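Local coordinates for protein Lysine/ornithine decarboxylase (PDB 5GJO) that decarboxylates both L-lysine and L-ornithine with the help of pyridoxal 5'-phosphate, giving cadaverine and putrescine, and works as a homodimer, at residues A[154-157]-A[158-161]; A[199-202]-A[203-206]; A[241-244]-A[245-249]. The protein carries 2 engineered substitutions. All coordinates share one frame; numbering follows the deposited sequence.

Overall arrangement
The three contacts come one after another along the chain, each on or beside a helix of the pyridoxal phosphate-binding barrel. Contact 1 is the turn leading into helix 160-169, contact 2 lies near the end of helix 189-207, and contact 3 ends helix 233-247. These helices alternate with the parallel strands 133-137, 173-178, 214-216 and 252-255. Contact 2 touches both neighbours, its centre about 12 Å from that of contact 1 and 15 Å from that of contact 3; contacts 1 and 3, 22 Å apart between centres, do not touch. All three lie away from the cofactor site, on the outer helical layer, and contact 1 also reaches the second subunit.

Contact 1: A[154-157]-A[158-161]; sequences GAPV and EEAL
Glu159 N donates to Pro156 O at 2.9 Å. The next bond of the same span follows at once, Ala160 N donating to Val157 O at 3.2 Å. Val157 and Glu158 have the backbone angles of a type I beta turn, closed by the first of these bonds. Val157 O has a second partner: a water 2.8 Å from it donates a proton and in turn accepts Leu161 N at 2.9 Å, bridging a carbonyl and an amide four residues apart. The two glutamates reach Pro156 by different routes. Glu158 has CG wedged between the backbone N and the carbonyl carbon (chi1 70°) and bends again at chi2, which returns its carboxylate to the proline, OE2 lying 3.7 Å from Pro156 CB. Glu159 runs out extended alongside Pro156, pointing the same way, and its OE2 rests 3.5 Å from Pro156 CD. The turn is the final step of the long loop that joins strand 133-137 to helix 160-169 in the alpha/beta barrel. The carboxylate of Glu159 has its main partner across the dimer interface, where OE2 forms a salt bridge with NE of Arg278 of the second subunit; that arginine also packs on Ala155 and Pro156. A sodium ion lies about 4 Å from the Glu158 side chain. Further back, Ala155 is tied by backbone hydrogen bonds to Arg137 and Ala139, and Gly154 N is bound by Asp117 OD2. Val157 turns its side chain to Val197 and Arg200 on helix 189-207, while the methyl of Ala160 meets Ile138.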
loop_
_atom_site.group_PDB
_atom_site.type_symbol
_atom_site.label_atom_id
_atom_site.label_comp_id
_atom_site.label_asym_id
_atom_site.label_seq_id
_atom_site.Cartn_x
_atom_site.Cartn_y
_atom_site.Cartn_z
ATOM N N GLY A 154 -1.984 -0.700 -24.312
ATOM C CA GLY A 154 -1.528 -0.259 -25.605
ATOM C C GLY A 154 -1.898 -1.377 -26.621
ATOM O O GLY A 154 -1.642 -2.569 -26.366
ATOM N N ALA A 155 -2.558 -1.004 -27.696
ATOM C CA ALA A 155 -2.842 -1.932 -28.818
ATOM C C ALA A 155 -1.678 -2.015 -29.743
ATOM O O ALA A 155 -0.958 -1.035 -29.965
ATOM C CB ALA A 155 -4.033 -1.426 -29.608
ATOM N N PRO A 156 -1.514 -3.150 -30.436
ATOM C CA PRO A 156 -0.550 -3.166 -31.527
ATOM C C PRO A 156 -0.832 -2.081 -32.544
ATOM O O PRO A 156 -2.007 -1.763 -32.802
ATOM C CB PRO A 156 -0.702 -4.552 -32.143
ATOM C CG PRO A 156 -1.366 -5.402 -31.088
ATOM C CD PRO A 156 -2.201 -4.427 -30.242
ATOM N N VAL A 157 0.192 -1.441 -33.056
ATOM C CA VAL A 157 -0.024 -0.277 -33.947
ATOM C C VAL A 157 -0.838 -0.701 -35.180
ATOM O O VAL A 157 -1.596 0.077 -35.653
ATOM C CB VAL A 157 1.265 0.460 -34.427
ATOM C CG1 VAL A 157 2.102 0.915 -33.237
ATOM C CG2 VAL A 157 2.128 -0.352 -35.294
ATOM N N GLU A 158 -0.698 -1.934 -35.623
ATOM C CA GLU A 158 -1.420 -2.378 -36.790
ATOM C C GLU A 158 -2.922 -2.642 -36.520
ATOM O O GLU A 158 -3.642 -2.943 -37.442
ATOM C CB GLU A 158 -0.692 -3.535 -37.474
ATOM C CG GLU A 158 -0.703 -4.832 -36.699
ATOM C CD GLU A 158 0.407 -4.993 -35.665
ATOM O OE1 GLU A 158 0.558 -6.148 -35.218
ATOM O OE2 GLU A 158 1.105 -4.028 -35.289
ATOM N N GLU A 159 -3.359 -2.576 -35.261
ATOM C CA GLU A 159 -4.770 -2.679 -34.939
ATOM C C GLU A 159 -5.391 -1.322 -34.656
ATOM O O GLU A 159 -6.564 -1.272 -34.463
ATOM C CB GLU A 159 -4.884 -3.598 -33.726
ATOM C CG GLU A 159 -6.210 -4.095 -33.281
ATOM C CD GLU A 159 -6.140 -5.046 -32.057
ATOM O OE1 GLU A 159 -7.207 -5.123 -31.371
ATOM O OE2 GLU A 159 -5.068 -5.732 -31.857
ATOM N N ALA A 160 -4.580 -0.276 -34.525
ATOM C CA ALA A 160 -5.051 1.047 -34.073
ATOM C C ALA A 160 -6.185 1.584 -34.920
ATOM O O ALA A 160 -7.216 1.947 -34.389
ATOM C CB ALA A 160 -3.927 1.998 -34.010
ATOM N N LEU A 161 -6.023 1.588 -36.243
ATOM C CA LEU A 161 -7.037 2.214 -37.084
ATOM C C LEU A 161 -8.268 1.334 -37.155
ATOM O O LEU A 161 -9.394 1.831 -37.139
ATOM C CB LEU A 161 -6.473 2.547 -38.442
ATOM C CG LEU A 161 -5.298 3.517 -38.371
ATOM C CD1 LEU A 161 -4.782 3.737 -39.761
ATOM C CD2 LEU A 161 -5.737 4.815 -37.689
HETATM O O HOH W 1 -3.557 0.629 -37.547
#

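Contact 2: A[199-202]-A[203-206]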
loop_
_atom_site.group_PDB
_atom_site.type_symbol
_atom_site.label_atom_id
_atom_site.label_comp_id
_atom_site.label_asym_id
_atom_site.label_seq_id
_atom_site.Cartn_x
_atom_site.Cartn_y
_atom_site.Cartn_z
ATOM N N ARG A 199 2.293 9.764 -36.674
ATOM C CA ARG A 199 2.226 10.565 -37.907
ATOM C C ARG A 199 1.808 9.675 -39.068
ATOM O O ARG A 199 0.893 10.028 -39.790
ATOM C CB ARG A 199 3.550 11.256 -38.193
ATOM C CG ARG A 199 3.576 12.125 -39.473
ATOM C CD ARG A 199 2.614 13.304 -39.392
ATOM N NE ARG A 199 1.276 13.059 -39.870
ATOM C CZ ARG A 199 0.281 13.961 -39.821
ATOM N NH1 ARG A 199 0.461 15.124 -39.194
ATOM N NH2 ARG A 199 -0.944 13.686 -40.347
ATOM N N ARG A 200 2.406 8.512 -39.194
ATOM C CA ARG A 200 2.025 7.551 -40.244
ATOM C C ARG A 200 0.592 7.133 -40.050
ATOM O O ARG A 200 -0.198 7.143 -41.019
ATOM C CB ARG A 200 2.979 6.373 -40.329
ATOM C CG ARG A 200 2.508 5.337 -41.341
ATOM C CD ARG A 200 3.376 4.112 -41.282
ATOM N NE ARG A 200 3.408 3.440 -39.957
ATOM C CZ ARG A 200 2.476 2.651 -39.471
ATOM N NH1 ARG A 200 1.319 2.462 -40.115
ATOM N NH2 ARG A 200 2.651 2.092 -38.275
ATOM N N LEU A 201 0.209 6.778 -38.843
ATOM C CA LEU A 201 -1.207 6.432 -38.559
ATOM C C LEU A 201 -2.185 7.522 -38.890
ATOM O O LEU A 201 -3.229 7.261 -39.486
ATOM C CB LEU A 201 -1.395 5.925 -37.147
ATOM C CG LEU A 201 -0.658 4.630 -36.820
ATOM C CD1 LEU A 201 -0.711 4.359 -35.317
ATOM C CD2 LEU A 201 -1.248 3.440 -37.544
ATOM N N PHE A 202 -1.863 8.776 -38.544
ATOM C CA PHE A 202 -2.787 9.856 -38.876
ATOM C C PHE A 202 -2.976 9.960 -40.439
ATOM O O PHE A 202 -4.087 10.165 -40.944
ATOM C CB PHE A 202 -2.226 11.175 -38.396
ATOM C CG PHE A 202 -2.699 11.596 -37.035
ATOM C CD1 PHE A 202 -2.554 10.803 -35.924
ATOM C CD2 PHE A 202 -3.284 12.832 -36.858
ATOM C CE1 PHE A 202 -2.963 11.258 -34.651
ATOM C CE2 PHE A 202 -3.696 13.287 -35.640
ATOM C CZ PHE A 202 -3.585 12.468 -34.507
ATOM N N ASP A 203 -1.884 9.822 -41.167
ATOM C CA ASP A 203 -1.941 9.899 -42.608
ATOM C C ASP A 203 -2.793 8.766 -43.191
ATOM O O ASP A 203 -3.630 8.996 -44.035
ATOM C CB ASP A 203 -0.541 9.863 -43.198
ATOM C CG ASP A 203 0.262 11.119 -42.908
ATOM O OD1 ASP A 203 -0.300 12.130 -42.482
ATOM O OD2 ASP A 203 1.473 11.068 -43.116
ATOM N N GLU A 204 -2.599 7.554 -42.697
ATOM C CA GLU A 204 -3.422 6.398 -43.155
ATOM C C GLU A 204 -4.895 6.575 -42.773
ATOM O O GLU A 204 -5.830 6.282 -43.570
ATOM C CB GLU A 204 -2.857 5.073 -42.619
ATOM C CG GLU A 204 -1.482 4.732 -43.110
ATOM C CD GLU A 204 -0.902 3.454 -42.503
ATOM O OE1 GLU A 204 0.284 3.133 -42.807
ATOM O OE2 GLU A 204 -1.609 2.784 -41.718
ATOM N N ALA A 205 -5.172 7.063 -41.577
ATOM C CA ALA A 205 -6.558 7.359 -41.198
ATOM C C ALA A 205 -7.226 8.359 -42.172
ATOM O O ALA A 205 -8.375 8.178 -42.487
ATOM C CB ALA A 205 -6.626 7.990 -39.819
ATOM N N GLU A 206 -6.494 9.377 -42.592
ATOM C CA GLU A 206 -7.060 10.445 -43.391
ATOM C C GLU A 206 -7.575 9.900 -44.702
ATOM O O GLU A 206 -8.606 10.319 -45.198
ATOM C CB GLU A 206 -6.026 11.515 -43.653
ATOM C CG GLU A 206 -6.574 12.723 -44.364
ATOM C CD GLU A 206 -7.404 13.625 -43.481
ATOM O OE1 GLU A 206 -7.320 13.507 -42.252
ATOM O OE2 GLU A 206 -8.134 14.471 -44.016
HETATM O O HOH W 2 -6.244 11.697 -39.863
#
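Arg199 reaches one helical turn ahead to Asp203, NH2 approaching OD1 at 2.7 Å in a salt bridge whose hydrogen bond is weak, bent to 126° at the hydrogen. The arginine leaves with CG anti to its backbone nitrogen but folds at chi2 and chi3, which brings the guanidinium back across the aspartate with the two planes 27° apart. Its other terminal nitrogen, NH1, gives a hydrogen bond to Leu247 O at the end of helix 233-247. Arg200 makes the next salt bridge of the same spacing, NH1 to Glu204 OE1 at 3.0 Å, and this one is straighter, at 154°. The oxygen sits at the guanidinium edge, in the guanidinium plane, whereas NH1 comes to it from above the carboxylate; turns at chi3 and again at chi4 bring NH1 to the extended glutamate, whose OE1 also lies 3.5 Å from Arg200 CG. With an alanine in place of Arg200, the Glu204 carboxylate would probably lose both its positive mate and the CG beside OE1, and be freer to turn. Leu201 faces inward, against Leu161 and Ile177, and its carbonyl O takes Ala205 N at 2.9 Å. Phe202, likewise turned to the core, packs on Ile177 and Leu212 and sets its ring edge-to-face with that of Phe248. Its carbonyl O accepts Glu206 N at 3.0 Å, and a water lies 2.9 Å from Phe202 O. Charged pairs one turn apart on one flank and apolar side chains on the other make this an amphipathic helix, the helical element of the beta-alpha-beta unit 173-178, 189-207, 214-216 on the outside of a TIM-type barrel.

Contact 3: A[241-244]-A[245-249]; sequences NKQI and DRLFP
Ile244 O takes the backbone N of Phe248 at 2.7 Å, a bond across one helical turn that closes helix 233-247, since Phe248 is the first residue to leave helical backbone angles. Ile244 CG2 lies 4.3 Å from Phe248 CB, a loose apolar touch beside that bond. One turn earlier Asp245 N binds Asn241 O, 2.8 Å away, and the two side chains run side by side in the same direction. Their ends do not meet directly: a water accepts Asn241 ND2 at 3.0 Å and donates to Asp245 OD2 at 2.7 Å. Arg44 takes the other ends, its NH2 in a salt bridge with Asp245 OD1 and its backbone N on Asn241 OD1. On another side of the helix Gln243 bends at chi2 (89°), setting OE1 beside the extended Arg246, whose NH1 donates to it at 2.9 Å with the oxygen in the guanidinium plane. Gln243 NE2 donates to Glu192 O of helix 189-207, and Gln243 CG packs on Leu247 CD1 at 3.9 Å. A carbonyl oxygen just past this helix end also faces a cation: Phe248 O is bound by Arg44 NH1. Positive charge placed where the helix dipole is negative would probably stabilise this terminus.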
loop_
_atom_site.group_PDB
_atom_site.type_symbol
_atom_site.label_atom_id
_atom_site.label_comp_id
_atom_site.label_asym_id
_atom_site.label_seq_id
_atom_site.Cartn_x
_atom_site.Cartn_y
_atom_site.Cartn_z
ATOM N N ASN A 241 8.933 18.950 -28.113
ATOM C CA ASN A 241 8.178 20.045 -28.724
ATOM C C ASN A 241 8.594 20.216 -30.203
ATOM O O ASN A 241 7.688 20.381 -31.066
ATOM C CB ASN A 241 8.380 21.354 -27.958
ATOM C CG ASN A 241 7.337 22.348 -28.265
ATOM O OD1 ASN A 241 6.192 22.255 -27.861
ATOM N ND2 ASN A 241 7.741 23.346 -29.046
ATOM N N LYS A 242 9.896 20.095 -30.464
ATOM C CA LYS A 242 10.469 20.288 -31.817
ATOM C C LYS A 242 9.848 19.217 -32.749
ATOM O O LYS A 242 9.429 19.520 -33.918
ATOM C CB LYS A 242 11.983 20.256 -31.815
ATOM C CG LYS A 242 12.609 20.555 -33.170
ATOM C CD LYS A 242 14.075 20.262 -33.220
ATOM C CE LYS A 242 14.665 20.839 -34.490
ATOM N NZ LYS A 242 16.159 20.726 -34.472
ATOM N N GLN A 243 9.727 18.000 -32.249
ATOM C CA GLN A 243 9.221 16.916 -33.053
ATOM C C GLN A 243 7.725 17.061 -33.246
ATOM O O GLN A 243 7.153 16.701 -34.315
ATOM C CB GLN A 243 9.572 15.563 -32.420
ATOM C CG GLN A 243 9.152 14.336 -33.240
ATOM C CD GLN A 243 10.214 13.906 -34.227
ATOM O OE1 GLN A 243 10.886 14.726 -34.809
ATOM N NE2 GLN A 243 10.447 12.617 -34.330
ATOM N N ILE A 244 7.019 17.629 -32.275
ATOM C CA ILE A 244 5.617 17.891 -32.463
ATOM C C ILE A 244 5.391 19.024 -33.483
ATOM O O ILE A 244 4.496 18.922 -34.314
ATOM C CB ILE A 244 4.906 18.271 -31.133
ATOM C CG1 ILE A 244 4.873 17.075 -30.148
ATOM C CG2 ILE A 244 3.483 18.760 -31.359
ATOM C CD1 ILE A 244 4.673 17.490 -28.745
ATOM N N ASP A 245 6.189 20.079 -33.413
ATOM C CA ASP A 245 6.056 21.135 -34.454
ATOM C C ASP A 245 6.343 20.590 -35.875
ATOM O O ASP A 245 5.691 21.003 -36.847
ATOM C CB ASP A 245 6.903 22.333 -34.157
ATOM C CG ASP A 245 6.152 23.431 -33.411
ATOM O OD1 ASP A 245 4.899 23.481 -33.470
ATOM O OD2 ASP A 245 6.880 24.289 -32.811
ATOM N N ARG A 246 7.342 19.733 -35.978
ATOM C CA ARG A 246 7.799 19.132 -37.208
ATOM C C ARG A 246 6.748 18.290 -37.829
ATOM O O ARG A 246 6.472 18.416 -39.038
ATOM C CB ARG A 246 9.033 18.311 -36.953
ATOM C CG ARG A 246 9.559 17.555 -38.165
ATOM C CD ARG A 246 10.450 16.441 -37.708
ATOM N NE ARG A 246 11.085 15.735 -38.828
ATOM C CZ ARG A 246 11.807 14.651 -38.689
ATOM N NH1 ARG A 246 11.952 14.070 -37.469
ATOM N NH2 ARG A 246 12.450 14.165 -39.752
ATOM N N LEU A 247 6.167 17.403 -37.067
ATOM C CA LEU A 247 5.198 16.425 -37.577
ATOM C C LEU A 247 3.763 16.771 -37.438
ATOM O O LEU A 247 2.934 16.267 -38.226
ATOM C CB LEU A 247 5.421 15.041 -36.893
ATOM C CG LEU A 247 6.814 14.474 -37.033
ATOM C CD1 LEU A 247 6.928 13.181 -36.231
ATOM C CD2 LEU A 247 7.232 14.242 -38.503
ATOM N N PHE A 248 3.350 17.575 -36.402
ATOM C CA PHE A 248 1.963 17.822 -36.088
ATOM C C PHE A 248 1.703 19.322 -35.974
ATOM O O PHE A 248 1.160 19.807 -34.944
ATOM C CB PHE A 248 1.542 17.083 -34.789
ATOM C CG PHE A 248 1.542 15.593 -34.930
ATOM C CD1 PHE A 248 0.418 14.934 -35.417
ATOM C CD2 PHE A 248 2.675 14.848 -34.594
ATOM C CE1 PHE A 248 0.409 13.569 -35.557
ATOM C CE2 PHE A 248 2.677 13.434 -34.780
ATOM C CZ PHE A 248 1.502 12.826 -35.208
ATOM N N PRO A 249 1.950 20.084 -37.047
ATOM C CA PRO A 249 1.698 21.543 -37.006
ATOM C C PRO A 249 0.251 21.938 -36.807
ATOM O O PRO A 249 -0.060 22.994 -36.237
ATOM C CB PRO A 249 2.182 22.029 -38.402
ATOM C CG PRO A 249 2.266 20.841 -39.228
ATOM C CD PRO A 249 2.540 19.654 -38.328
HETATM O O HOH W 3 6.328 25.552 -30.521
#